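Long-range contacts in XC6422 protein (Xanthomonas campestris, PDB 2FUK), which is a small, lidless serine alpha/beta-hydrolase that probably hydrolyses its substrate by the nucleophilic mechanism usual in this fold: residues A11-D16 / V24-P29; A34-T39 / L68-V73; F75-V80 / D91-D96; G121-L126 / W147-V152; A156-I161 / Q183-V188. All blocks are in the same frame, centred on the assembly; numbering follows the deposited sequence.

Contact 1 of 5, residues A11-D16 / V24-P29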
# COMPACT_ATOMS: atom_id res chain seq x y z
N ALA A 11 -12.14 -13.94 3.44
CA ALA A 11 -12.95 -14.92 2.73
C ALA A 11 -14.14 -14.39 1.95
O ALA A 11 -14.61 -13.28 2.18
CB ALA A 11 -13.44 -15.96 3.72
N ALA A 12 -14.61 -15.22 1.03
CA ALA A 12 -15.77 -14.93 0.21
C ALA A 12 -16.91 -15.76 0.81
O ALA A 12 -16.69 -16.89 1.24
CB ALA A 12 -15.51 -15.35 -1.24
N LEU A 13 -18.10 -15.18 0.85
CA LEU A 13 -19.26 -15.87 1.40
C LEU A 13 -20.53 -15.32 0.76
O LEU A 13 -20.47 -14.34 0.01
CB LEU A 13 -19.29 -15.70 2.92
CG LEU A 13 -19.37 -14.28 3.49
CD1 LEU A 13 -20.80 -13.77 3.47
CD2 LEU A 13 -18.86 -14.30 4.92
N THR A 14 -21.66 -15.97 1.04
CA THR A 14 -22.94 -15.54 0.50
C THR A 14 -23.87 -15.14 1.64
O THR A 14 -23.97 -15.83 2.65
CB THR A 14 -23.63 -16.65 -0.33
OG1 THR A 14 -22.78 -17.02 -1.43
CG2 THR A 14 -24.96 -16.16 -0.89
N LEU A 15 -24.56 -14.01 1.46
CA LEU A 15 -25.47 -13.51 2.47
C LEU A 15 -26.88 -13.41 1.90
O LEU A 15 -27.06 -13.09 0.72
CB LEU A 15 -25.03 -12.11 2.93
CG LEU A 15 -25.94 -11.37 3.90
CD1 LEU A 15 -25.88 -12.05 5.26
CD2 LEU A 15 -25.51 -9.92 4.01
N ASP A 16 -27.88 -13.71 2.73
CA ASP A 16 -29.26 -13.61 2.29
C ASP A 16 -29.64 -12.14 2.16
O ASP A 16 -29.61 -11.38 3.14
CB ASP A 16 -30.21 -14.26 3.31
CG ASP A 16 -30.16 -15.78 3.28
OD1 ASP A 16 -29.78 -16.37 2.24
OD2 ASP A 16 -30.51 -16.39 4.32
N VAL A 24 -20.53 -11.69 -1.15
CA VAL A 24 -19.84 -10.89 -0.15
C VAL A 24 -18.37 -11.30 -0.02
O VAL A 24 -18.02 -12.46 -0.22
CB VAL A 24 -20.54 -11.05 1.23
CG1 VAL A 24 -19.75 -10.34 2.32
CG2 VAL A 24 -21.94 -10.48 1.15
N ALA A 25 -17.52 -10.33 0.29
CA ALA A 25 -16.11 -10.61 0.49
C ALA A 25 -15.67 -9.82 1.72
O ALA A 25 -15.95 -8.63 1.82
CB ALA A 25 -15.30 -10.18 -0.73
N VAL A 26 -15.00 -10.50 2.64
CA VAL A 26 -14.52 -9.85 3.86
C VAL A 26 -13.00 -9.88 3.81
O VAL A 26 -12.40 -10.95 3.74
CB VAL A 26 -15.00 -10.59 5.12
CG1 VAL A 26 -14.45 -9.91 6.36
CG2 VAL A 26 -16.53 -10.63 5.16
N ASP A 27 -12.39 -8.69 3.82
CA ASP A 27 -10.93 -8.59 3.80
C ASP A 27 -10.46 -8.14 5.18
O ASP A 27 -10.85 -7.07 5.66
CB ASP A 27 -10.45 -7.55 2.77
CG ASP A 27 -11.17 -7.64 1.43
OD1 ASP A 27 -11.31 -8.75 0.88
OD2 ASP A 27 -11.57 -6.57 0.91
N LEU A 28 -9.63 -8.95 5.84
CA LEU A 28 -9.12 -8.59 7.16
C LEU A 28 -8.10 -7.47 7.06
O LEU A 28 -7.51 -7.23 6.01
CB LEU A 28 -8.52 -9.82 7.84
CG LEU A 28 -9.55 -10.86 8.25
CD1 LEU A 28 -8.87 -12.11 8.78
CD2 LEU A 28 -10.47 -10.26 9.30
N PRO A 29 -7.86 -6.75 8.17
CA PRO A 29 -6.89 -5.65 8.16
C PRO A 29 -5.46 -6.05 7.86
O PRO A 29 -5.09 -7.22 7.98
CB PRO A 29 -7.06 -5.04 9.55
CG PRO A 29 -7.43 -6.19 10.37
CD PRO A 29 -8.44 -6.91 9.51
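The beta hairpin that closes one margin of the central sheet is joined here, with Ala11 and Leu13 of strand 11-17 facing Val26 and Val24 of strand 20-27. Both are hydrogen-bonded antiparallel pairs, and each contributes two backbone bonds. In the first, Val26 N gives an almost straight bond to Ala11 O at 2.8 Å (176° at the hydrogen), while Ala11 N returns one to Val26 O at 3.0 Å. The second pair repeats the exchange: Leu13 N reaches Val24 O and Val24 N reaches Leu13 O, both at 2.9 Å. Between them lies the non-hydrogen-bonded pair Ala12 and Ala25, whose CA atoms come within 4.3 Å; here the backbone contributes a CA-H...O contact from Ala12 CA to Val24 O at 3.4 Å.

The larger side chains Leu13, Val24 and Val26 share one face of the hairpin, while Ala12 and Ala25 occupy the reverse. Leu13 and Val24 lie side by side and point the same way. The CG of Leu13 sits between its own N and carbonyl carbon (chi1 59°), and chi2 of 82° sets CD1 against Val24 CB at 3.5 Å. One methyl of the valine, Val24 CG2, is met by Leu15 CB at 3.9 Å.

Trp103 of helix 92-107 touches Leu13, Leu15 and Val26, so this helix covers the apolar face. Strand 20-27 is paired on its other edge with strand 71-75, leaving strand 11-17 outermost within the chain.

Contact 2 of 5, residues A34-T39 / L68-V73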
# COMPACT_ATOMS: atom_id res chain seq x y z
N ALA A 34 -1.95 -1.50 13.89
CA ALA A 34 -2.87 -1.44 15.02
C ALA A 34 -4.30 -1.67 14.52
O ALA A 34 -4.80 -0.94 13.66
CB ALA A 34 -2.77 -0.09 15.70
N VAL A 35 -4.95 -2.69 15.08
CA VAL A 35 -6.32 -3.03 14.68
C VAL A 35 -7.30 -1.99 15.20
O VAL A 35 -7.15 -1.45 16.30
CB VAL A 35 -6.72 -4.41 15.24
CG1 VAL A 35 -6.80 -4.34 16.76
CG2 VAL A 35 -8.04 -4.85 14.63
N GLN A 36 -8.32 -1.70 14.40
CA GLN A 36 -9.34 -0.73 14.76
C GLN A 36 -10.65 -1.45 15.00
O GLN A 36 -10.96 -2.43 14.31
CB GLN A 36 -9.52 0.28 13.63
CG GLN A 36 -8.27 1.06 13.27
CD GLN A 36 -8.01 2.21 14.21
OE1 GLN A 36 -6.89 2.73 14.28
NE2 GLN A 36 -9.04 2.64 14.92
N PRO A 37 -11.44 -0.97 15.96
CA PRO A 37 -12.74 -1.57 16.29
C PRO A 37 -13.76 -1.03 15.29
O PRO A 37 -14.80 -0.49 15.66
CB PRO A 37 -12.99 -1.06 17.70
CG PRO A 37 -12.40 0.31 17.67
CD PRO A 37 -11.12 0.13 16.89
N VAL A 38 -13.42 -1.18 14.01
CA VAL A 38 -14.25 -0.68 12.92
C VAL A 38 -14.33 -1.66 11.77
O VAL A 38 -13.36 -2.34 11.44
CB VAL A 38 -13.65 0.64 12.34
CG1 VAL A 38 -14.51 1.14 11.19
CG2 VAL A 38 -13.54 1.70 13.44
N THR A 39 -15.51 -1.74 11.16
CA THR A 39 -15.73 -2.59 9.99
C THR A 39 -16.34 -1.63 8.98
O THR A 39 -17.26 -0.88 9.31
CB THR A 39 -16.71 -3.75 10.24
OG1 THR A 39 -16.14 -4.69 11.15
CG2 THR A 39 -17.02 -4.48 8.93
N LEU A 68 -5.16 0.72 7.47
CA LEU A 68 -5.35 1.53 8.66
C LEU A 68 -5.86 0.67 9.82
O LEU A 68 -6.19 1.19 10.89
CB LEU A 68 -6.33 2.67 8.39
CG LEU A 68 -5.89 3.70 7.35
CD1 LEU A 68 -6.95 4.77 7.24
CD2 LEU A 68 -4.56 4.30 7.75
N GLY A 69 -5.93 -0.64 9.59
CA GLY A 69 -6.39 -1.57 10.61
C GLY A 69 -7.88 -1.83 10.62
O GLY A 69 -8.43 -2.38 11.58
N ILE A 70 -8.55 -1.45 9.54
CA ILE A 70 -9.99 -1.63 9.44
C ILE A 70 -10.37 -2.88 8.64
O ILE A 70 -9.77 -3.15 7.60
CB ILE A 70 -10.64 -0.39 8.77
CG1 ILE A 70 -10.45 0.83 9.68
CG2 ILE A 70 -12.12 -0.64 8.49
CD1 ILE A 70 -10.83 2.15 9.02
N THR A 71 -11.34 -3.64 9.14
CA THR A 71 -11.81 -4.83 8.44
C THR A 71 -12.78 -4.31 7.37
O THR A 71 -13.65 -3.49 7.66
CB THR A 71 -12.57 -5.79 9.39
OG1 THR A 71 -11.69 -6.23 10.42
CG2 THR A 71 -13.11 -7.00 8.63
N VAL A 72 -12.64 -4.79 6.15
CA VAL A 72 -13.49 -4.30 5.08
C VAL A 72 -14.37 -5.34 4.43
O VAL A 72 -13.96 -6.47 4.18
CB VAL A 72 -12.64 -3.60 3.98
CG1 VAL A 72 -11.85 -2.47 4.60
CG2 VAL A 72 -11.70 -4.59 3.34
N VAL A 73 -15.61 -4.95 4.16
CA VAL A 73 -16.58 -5.84 3.53
C VAL A 73 -16.97 -5.27 2.17
O VAL A 73 -17.34 -4.10 2.07
CB VAL A 73 -17.86 -5.98 4.38
CG1 VAL A 73 -18.89 -6.84 3.65
CG2 VAL A 73 -17.51 -6.60 5.72
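Gly69 and Gln36 form the tight end of this contact, where the loop entering strand 38-43 passes the turn before strand 71-75. Gln36 N donates to Gly69 O at 2.9 Å, approaching from above the carbonyl plane. Lacking a side chain, the glycine lets its backbone come close: Gly69 CA makes a CA-H...O contact with Ala34 O at 3.5 Å. Its positive phi (90°) belongs to a Schellman motif ending helix 56-66, so one residue both stops a helix and receives the neighbouring loop. Gln36 adds its aliphatic part, CG lying 3.2 Å from Leu68 O.

Farther along, side chains meet at wider spacing, though Thr39 CA lies 3.3 Å from Thr71 O. Ile70 crosses Val38 obliquely, with CG2 of the isoleucine 4.0 Å from CG1 of the valine, and Thr39 CG2 meets Val73 CG2 at 3.9 Å. Thr71 N to Val38 O is a weak bond at 3.3 Å, accompanying the parallel pairing of Thr39 with Thr71. The solvent side is reached at Val35, an exposed residue whose CG2 only skirts Gly69 O, and at partly exposed Thr71.

Thr39 OG1 is bonded to Asp111, beyond these segments; Ala34 O is buried without a hydrogen-bond partner, and the contact from Gly69 CA is probably only partial compensation. In this beta-alpha-beta unit, cohesion combines one sound and one weak backbone bond with CA-H...O and apolar contacts.

Contact 3 of 5, residues F75-V80 / D91-D96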
# COMPACT_ATOMS: atom_id res chain seq x y z
N PHE A 75 -19.24 -6.24 -1.51
CA PHE A 75 -20.35 -7.09 -1.92
C PHE A 75 -20.92 -6.64 -3.25
O PHE A 75 -20.75 -5.49 -3.67
CB PHE A 75 -21.44 -7.09 -0.83
CG PHE A 75 -22.30 -5.85 -0.81
CD1 PHE A 75 -23.53 -5.82 -1.46
CD2 PHE A 75 -21.88 -4.71 -0.11
CE1 PHE A 75 -24.34 -4.68 -1.42
CE2 PHE A 75 -22.67 -3.57 -0.07
CZ PHE A 75 -23.91 -3.55 -0.72
N ASN A 76 -21.58 -7.58 -3.93
CA ASN A 76 -22.20 -7.28 -5.20
C ASN A 76 -23.67 -6.92 -5.01
O ASN A 76 -24.40 -7.63 -4.32
CB ASN A 76 -22.10 -8.49 -6.14
CG ASN A 76 -20.73 -8.63 -6.75
OD1 ASN A 76 -20.02 -7.65 -6.92
ND2 ASN A 76 -20.35 -9.85 -7.12
N PHE A 77 -24.08 -5.80 -5.59
CA PHE A 77 -25.48 -5.39 -5.52
C PHE A 77 -26.27 -6.40 -6.33
O PHE A 77 -25.71 -7.15 -7.13
CB PHE A 77 -25.67 -4.00 -6.15
CG PHE A 77 -25.25 -2.86 -5.26
CD1 PHE A 77 -25.82 -2.69 -4.00
CD2 PHE A 77 -24.32 -1.92 -5.70
CE1 PHE A 77 -25.47 -1.60 -3.19
CE2 PHE A 77 -23.96 -0.83 -4.90
CZ PHE A 77 -24.53 -0.67 -3.64
N ARG A 78 -27.59 -6.43 -6.14
CA ARG A 78 -28.43 -7.35 -6.88
C ARG A 78 -28.13 -7.30 -8.38
O ARG A 78 -27.84 -6.23 -8.93
CB ARG A 78 -29.91 -7.01 -6.63
CG ARG A 78 -30.29 -5.60 -7.06
CD ARG A 78 -31.69 -5.25 -6.61
NE ARG A 78 -31.85 -5.37 -5.17
CZ ARG A 78 -33.02 -5.28 -4.54
NH1 ARG A 78 -34.12 -5.07 -5.24
NH2 ARG A 78 -33.08 -5.40 -3.22
N SER A 79 -28.20 -8.46 -9.03
CA SER A 79 -27.96 -8.62 -10.47
C SER A 79 -26.50 -8.67 -10.90
O SER A 79 -26.21 -9.02 -12.04
CB SER A 79 -28.67 -7.52 -11.27
OG SER A 79 -27.86 -6.37 -11.44
N VAL A 80 -25.58 -8.35 -10.00
CA VAL A 80 -24.15 -8.38 -10.33
C VAL A 80 -23.51 -9.68 -9.84
O VAL A 80 -23.80 -10.16 -8.75
CB VAL A 80 -23.43 -7.16 -9.71
CG1 VAL A 80 -21.93 -7.27 -9.93
CG2 VAL A 80 -23.96 -5.88 -10.34
N ASP A 91 -32.71 2.02 -5.51
CA ASP A 91 -33.70 1.85 -4.46
C ASP A 91 -33.49 0.53 -3.72
O ASP A 91 -33.11 0.53 -2.55
CB ASP A 91 -35.11 1.94 -5.04
CG ASP A 91 -35.53 3.37 -5.33
OD1 ASP A 91 -34.79 4.30 -4.92
OD2 ASP A 91 -36.60 3.58 -5.94
N GLY A 92 -33.71 -0.58 -4.41
CA GLY A 92 -33.52 -1.87 -3.77
C GLY A 92 -32.08 -2.07 -3.33
O GLY A 92 -31.81 -2.84 -2.42
N GLU A 93 -31.15 -1.38 -3.99
CA GLU A 93 -29.74 -1.52 -3.63
C GLU A 93 -29.49 -1.00 -2.22
O GLU A 93 -28.58 -1.46 -1.54
CB GLU A 93 -28.85 -0.79 -4.65
CG GLU A 93 -28.67 -1.54 -5.98
CD GLU A 93 -29.85 -1.38 -6.94
OE1 GLU A 93 -29.87 -2.10 -7.96
OE2 GLU A 93 -30.73 -0.54 -6.68
N GLN A 94 -30.30 -0.04 -1.78
CA GLN A 94 -30.15 0.48 -0.42
C GLN A 94 -30.54 -0.61 0.56
O GLN A 94 -29.98 -0.71 1.65
CB GLN A 94 -31.05 1.69 -0.20
CG GLN A 94 -30.60 2.95 -0.90
CD GLN A 94 -31.58 4.08 -0.69
OE1 GLN A 94 -31.85 4.49 0.44
NE2 GLN A 94 -32.15 4.58 -1.78
N ASP A 95 -31.50 -1.44 0.16
CA ASP A 95 -31.95 -2.53 1.02
C ASP A 95 -30.88 -3.61 1.06
O ASP A 95 -30.69 -4.26 2.09
CB ASP A 95 -33.27 -3.11 0.52
CG ASP A 95 -34.38 -2.06 0.45
OD1 ASP A 95 -34.38 -1.14 1.30
OD2 ASP A 95 -35.25 -2.17 -0.44
N ASP A 96 -30.19 -3.81 -0.06
CA ASP A 96 -29.12 -4.81 -0.12
C ASP A 96 -28.03 -4.38 0.85
O ASP A 96 -27.50 -5.18 1.61
CB ASP A 96 -28.49 -4.90 -1.52
CG ASP A 96 -29.44 -5.45 -2.57
OD1 ASP A 96 -30.38 -6.19 -2.20
OD2 ASP A 96 -29.22 -5.16 -3.76
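Arg78, Asp96 and Glu93 bury the most surface where the loop after strand 71-75 meets the first turn of helix 92-107. Arg78 grips Asp96 side-on: NE bonds OD2 of the aspartate at 3.0 Å, on its syn side, while NH2 bonds Asp96 OD1, also at 3.0 Å. Both oxygens lie close to the guanidinium plane, although the carboxylate is turned 43° against it. The arginine's backbone joins in, Arg78 N donating to Asp96 OD2 at 3.2 Å from the face of the carboxylate opposite to NE. A CG placed between N and carbonyl carbon (chi1 60°) starts the side chain toward the helix, and one guanidinium face then settles over Gly92, whose CA lies 3.4 Å above that plane.

Glu93 meets Phe77 through its hydrocarbon part. Its CB sits 3.6 Å from Phe77 CD1, the two side chains crossing at about a right angle, and its CG also touches the ring. The carboxylate is directed to the backbone N atoms of Gly90 and Asp88. Phe77 itself meets His44 and Phe120 edge-to-face, linking this contact with the neighbourhood of the probable nucleophile elbow.

The buried ion pair matches one arginine to one aspartate, with the charged ends of Glu93 and Asp95 near but not touching. Three N-H groups from one residue hold Asp96, two of them on OD2, which should favour its ionised form and fix the loop's orientation against the helix.

Contact 4 of 5, residues G121-L126 / W147-V152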
# COMPACT_ATOMS: atom_id res chain seq x y z
N GLY A 121 -22.15 3.65 -6.17
CA GLY A 121 -22.02 3.15 -4.81
C GLY A 121 -22.01 4.27 -3.78
O GLY A 121 -22.36 4.07 -2.62
N ALA A 122 -21.57 5.46 -4.20
CA ALA A 122 -21.55 6.61 -3.31
C ALA A 122 -22.99 7.11 -3.16
O ALA A 122 -23.39 7.57 -2.08
CB ALA A 122 -20.66 7.70 -3.88
N TYR A 123 -23.76 7.02 -4.23
CA TYR A 123 -25.15 7.45 -4.19
C TYR A 123 -25.92 6.54 -3.23
O TYR A 123 -26.64 7.02 -2.37
CB TYR A 123 -25.78 7.39 -5.59
CG TYR A 123 -27.29 7.48 -5.61
CD1 TYR A 123 -27.95 8.65 -5.23
CD2 TYR A 123 -28.06 6.39 -6.03
CE1 TYR A 123 -29.35 8.74 -5.27
CE2 TYR A 123 -29.46 6.47 -6.08
CZ TYR A 123 -30.10 7.65 -5.70
OH TYR A 123 -31.47 7.73 -5.76
N VAL A 124 -25.75 5.23 -3.37
CA VAL A 124 -26.46 4.29 -2.51
C VAL A 124 -26.07 4.42 -1.04
O VAL A 124 -26.95 4.37 -0.17
CB VAL A 124 -26.23 2.82 -2.97
CG1 VAL A 124 -26.89 1.85 -1.99
CG2 VAL A 124 -26.81 2.62 -4.35
N SER A 125 -24.79 4.56 -0.74
CA SER A 125 -24.38 4.68 0.65
C SER A 125 -24.81 6.01 1.27
O SER A 125 -25.16 6.06 2.44
CB SER A 125 -22.87 4.46 0.81
OG SER A 125 -22.10 5.30 -0.03
N LEU A 126 -24.79 7.09 0.48
CA LEU A 126 -25.21 8.39 1.00
C LEU A 126 -26.71 8.36 1.30
O LEU A 126 -27.16 8.82 2.35
CB LEU A 126 -24.89 9.50 -0.01
CG LEU A 126 -25.31 10.91 0.40
CD1 LEU A 126 -24.65 11.30 1.71
CD2 LEU A 126 -24.95 11.89 -0.70
N TRP A 147 -28.15 11.70 -10.08
CA TRP A 147 -28.98 11.07 -9.05
C TRP A 147 -29.47 12.12 -8.05
O TRP A 147 -28.89 13.21 -7.94
CB TRP A 147 -28.19 9.99 -8.31
CG TRP A 147 -27.72 8.86 -9.18
CD1 TRP A 147 -26.47 8.68 -9.68
CD2 TRP A 147 -28.50 7.75 -9.63
NE1 TRP A 147 -26.41 7.52 -10.42
CE2 TRP A 147 -27.64 6.93 -10.41
CE3 TRP A 147 -29.83 7.36 -9.46
CZ2 TRP A 147 -28.08 5.75 -11.02
CZ3 TRP A 147 -30.27 6.18 -10.07
CH2 TRP A 147 -29.39 5.39 -10.83
N ASP A 148 -30.52 11.79 -7.31
CA ASP A 148 -31.08 12.72 -6.34
C ASP A 148 -30.45 12.59 -4.96
O ASP A 148 -30.59 11.55 -4.31
CB ASP A 148 -32.59 12.53 -6.24
CG ASP A 148 -33.19 13.35 -5.14
OD1 ASP A 148 -32.90 14.57 -5.08
OD2 ASP A 148 -33.97 12.78 -4.34
N PHE A 149 -29.78 13.66 -4.51
CA PHE A 149 -29.12 13.70 -3.20
C PHE A 149 -29.89 14.53 -2.18
O PHE A 149 -29.36 14.87 -1.12
CB PHE A 149 -27.71 14.29 -3.32
CG PHE A 149 -26.75 13.46 -4.14
CD1 PHE A 149 -25.57 14.02 -4.60
CD2 PHE A 149 -27.03 12.13 -4.45
CE1 PHE A 149 -24.67 13.27 -5.37
CE2 PHE A 149 -26.13 11.37 -5.22
CZ PHE A 149 -24.95 11.95 -5.68
N SER A 150 -31.14 14.87 -2.49
CA SER A 150 -31.93 15.67 -1.57
C SER A 150 -32.41 14.86 -0.37
O SER A 150 -32.59 13.65 -0.45
CB SER A 150 -33.13 16.30 -2.30
OG SER A 150 -33.94 15.32 -2.92
N ASP A 151 -32.59 15.54 0.75
CA ASP A 151 -33.05 14.90 1.97
C ASP A 151 -32.18 13.71 2.40
O ASP A 151 -32.70 12.64 2.74
CB ASP A 151 -34.51 14.46 1.82
CG ASP A 151 -35.19 14.20 3.16
OD1 ASP A 151 -36.40 13.88 3.18
OD2 ASP A 151 -34.51 14.33 4.20
N VAL A 152 -30.87 13.89 2.37
CA VAL A 152 -29.94 12.86 2.81
C VAL A 152 -29.38 13.34 4.15
O VAL A 152 -29.32 14.55 4.40
CB VAL A 152 -28.78 12.66 1.81
CG1 VAL A 152 -27.71 11.78 2.42
CG2 VAL A 152 -29.29 12.02 0.54
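Aromatic stacking dominates where Tyr123 of helix 120-132 meets Trp147 of the loop between strands 136-140 and 158-163. The tyrosine ring and the five-membered ring of the indole form a face-to-face stack, centroids 4.4 Å apart and planes inclined by 21°. The overlap extends to the benzo part of the indole, with Trp147 CE3 3.5 Å from Tyr123 CE2. Trp147 also supplies a CH-pi contact: its CB stands over the same tyrosine ring, 3.6 Å from the centroid. In Tyr123, CG is anti to the backbone N (chi1 166°), starting the ring toward the loop.

Edge contacts form a second group. Phe149 completes the aromatic cluster rim to rim, CE2 meeting Tyr123 CD1 at 3.3 Å, with neither ring over the other's face. Beside it at the tyrosine rim lies the carbonyl of Asp148, whose O is 3.2 Å from Tyr123 CE1.

Aliphatic packing comes third. Leu126 CD2 sits over one face of the Phe149 ring, 4.2 Å from CG of the phenylalanine, and Leu126 also meets Val152, although the modelled closeness of that pair is doubtful.

Polar bonding serves the loop's own shape: Asp148 OD1 accepts from Ser150 N at 3.1 Å, an Asx turn, and from Ser150 OG. Arg127, one residue past the helix segment, ties down the carbonyls of Asp148 and Ser150. Loop and helix segment thus meet by dispersion and by weakly polar ring edges, while directional bonds shape the loop and, through Arg127, tie it to the helix that follows the probable nucleophile elbow, to which Gly121 belongs.

Contact 5 of 5, residues A156-I161 / Q183-V188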
# COMPACT_ATOMS: atom_id res chain seq x y z
N ALA A 156 -21.49 13.38 10.57
CA ALA A 156 -20.65 14.56 10.68
C ALA A 156 -19.30 14.33 10.03
O ALA A 156 -18.73 15.22 9.42
CB ALA A 156 -20.46 14.93 12.14
N GLN A 157 -18.77 13.12 10.18
CA GLN A 157 -17.48 12.76 9.59
C GLN A 157 -17.75 12.17 8.21
O GLN A 157 -18.01 10.97 8.07
CB GLN A 157 -16.75 11.78 10.49
CG GLN A 157 -16.37 12.42 11.83
CD GLN A 157 -15.87 11.44 12.89
OE1 GLN A 157 -15.27 11.85 13.88
NE2 GLN A 157 -16.12 10.15 12.69
N TRP A 158 -17.67 13.02 7.20
CA TRP A 158 -17.93 12.65 5.81
C TRP A 158 -16.82 13.18 4.91
O TRP A 158 -16.46 14.36 4.96
CB TRP A 158 -19.30 13.22 5.41
CG TRP A 158 -19.72 13.00 3.98
CD1 TRP A 158 -19.31 12.01 3.13
CD2 TRP A 158 -20.68 13.78 3.25
NE1 TRP A 158 -19.95 12.13 1.92
CE2 TRP A 158 -20.79 13.20 1.97
CE3 TRP A 158 -21.45 14.90 3.57
CZ2 TRP A 158 -21.65 13.72 0.99
CZ3 TRP A 158 -22.31 15.42 2.60
CH2 TRP A 158 -22.40 14.83 1.32
N LEU A 159 -16.27 12.29 4.09
CA LEU A 159 -15.19 12.63 3.17
C LEU A 159 -15.59 12.41 1.72
O LEU A 159 -16.13 11.36 1.38
CB LEU A 159 -13.95 11.78 3.48
CG LEU A 159 -12.78 11.83 2.51
CD1 LEU A 159 -12.13 13.21 2.53
CD2 LEU A 159 -11.76 10.77 2.90
N VAL A 160 -15.33 13.41 0.88
CA VAL A 160 -15.63 13.33 -0.54
C VAL A 160 -14.33 13.48 -1.34
O VAL A 160 -13.54 14.39 -1.08
CB VAL A 160 -16.60 14.44 -0.99
CG1 VAL A 160 -16.74 14.43 -2.52
CG2 VAL A 160 -17.96 14.24 -0.35
N ILE A 161 -14.11 12.57 -2.28
CA ILE A 161 -12.93 12.60 -3.13
C ILE A 161 -13.42 12.66 -4.57
O ILE A 161 -14.21 11.82 -5.01
CB ILE A 161 -12.05 11.35 -2.92
CG1 ILE A 161 -11.56 11.33 -1.48
CG2 ILE A 161 -10.89 11.36 -3.91
CD1 ILE A 161 -10.86 10.07 -1.08
N GLN A 183 -23.40 21.55 6.44
CA GLN A 183 -22.24 20.90 7.03
C GLN A 183 -21.47 20.38 5.82
O GLN A 183 -21.82 19.36 5.24
CB GLN A 183 -22.67 19.74 7.94
CG GLN A 183 -23.51 20.15 9.16
CD GLN A 183 -22.76 21.01 10.17
OE1 GLN A 183 -21.58 20.78 10.45
NE2 GLN A 183 -23.45 22.00 10.73
N GLN A 184 -20.43 21.11 5.42
CA GLN A 184 -19.66 20.72 4.25
C GLN A 184 -18.66 19.62 4.56
O GLN A 184 -17.85 19.75 5.48
CB GLN A 184 -18.94 21.93 3.66
CG GLN A 184 -18.17 21.62 2.40
CD GLN A 184 -17.51 22.84 1.78
OE1 GLN A 184 -16.35 22.78 1.38
NE2 GLN A 184 -18.25 23.94 1.68
N PRO A 185 -18.70 18.52 3.79
CA PRO A 185 -17.76 17.43 4.04
C PRO A 185 -16.35 17.78 3.59
O PRO A 185 -16.15 18.69 2.78
CB PRO A 185 -18.34 16.28 3.22
CG PRO A 185 -18.93 17.00 2.04
CD PRO A 185 -19.64 18.16 2.71
N THR A 186 -15.38 17.06 4.14
CA THR A 186 -13.99 17.25 3.76
C THR A 186 -13.98 16.90 2.28
O THR A 186 -14.59 15.92 1.86
CB THR A 186 -13.08 16.28 4.55
OG1 THR A 186 -13.22 16.51 5.96
CG2 THR A 186 -11.63 16.46 4.16
N LEU A 187 -13.31 17.72 1.48
CA LEU A 187 -13.26 17.50 0.04
C LEU A 187 -11.83 17.46 -0.49
O LEU A 187 -11.02 18.32 -0.18
CB LEU A 187 -14.03 18.60 -0.69
CG LEU A 187 -13.90 18.61 -2.22
CD1 LEU A 187 -14.49 17.33 -2.79
CD2 LEU A 187 -14.61 19.83 -2.79
N VAL A 188 -11.52 16.43 -1.27
CA VAL A 188 -10.20 16.34 -1.87
C VAL A 188 -10.41 16.32 -3.38
O VAL A 188 -11.04 15.42 -3.92
CB VAL A 188 -9.45 15.05 -1.46
CG1 VAL A 188 -8.17 14.90 -2.29
CG2 VAL A 188 -9.10 15.10 0.01
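Val160 N donates to Thr186 O at 2.8 Å, the shortest polar bond between segments 156-161 and 183-188, and a fairly straight one (165° at the hydrogen). Bonds to either side alternate in direction: Thr186 N gives to Trp158 O at 3.0 Å, and Val188 N gives to Val160 O at 2.9 Å. Val160 thus uses both its N and its O toward the same strand, through Thr186 and Val188. CA-H...O contacts fill the intervals, among them Leu187 CA to Val160 O at 3.3 Å.

Just before the regular pairing, Pro185 lies side by side with Trp158. Its CG stands over the six-membered ring, 3.8 Å from the centroid, a CH-pi contact, while CB packs on CE3 of the indole at 3.4 Å. In Trp158, CG lies anti to the backbone N (chi1 177°), and chi2 of 24° turns the ring over the proline; its NE1 is bonded to Ser139 OG. Val160 CG2 extends this apolar face, touching Pro185 CG at 3.8 Å. On the other face Leu159 CD1 meets Thr186 CG2 at 3.7 Å.

Helix 171-178 covers Pro185 and Leu187, and helix 201-212 covers Ile161 and Val188, so the two faces of the strand pair receive different helices. Parallel neighbours joined through helix 171-178 make a beta-alpha-beta unit, the repeating device of the alpha/beta-hydrolase sheet, here at its final strand.

Overall arrangement
Contacts 1 and 5 close the two margins of one sheet, their centres about 28 Å apart: an antiparallel hairpin in one, parallel strands in the other. Contact 2 lies inward of contact 1 and touches it through Asp27 and Val72, yet its pairing is sparser because loops carry much of it. Contacts 2 and 3 are largely buried, as is contact 5, whereas contacts 1 and 4 are only partly so. Chemistry follows place: backbone bonds at the sheet margins, a buried salt bridge in contact 3, aromatic stacking in contact 4. Val124 touches Phe77 and Glu93, joining contacts 3 and 4, and Leu126 reaches Trp158, joining contacts 4 and 5.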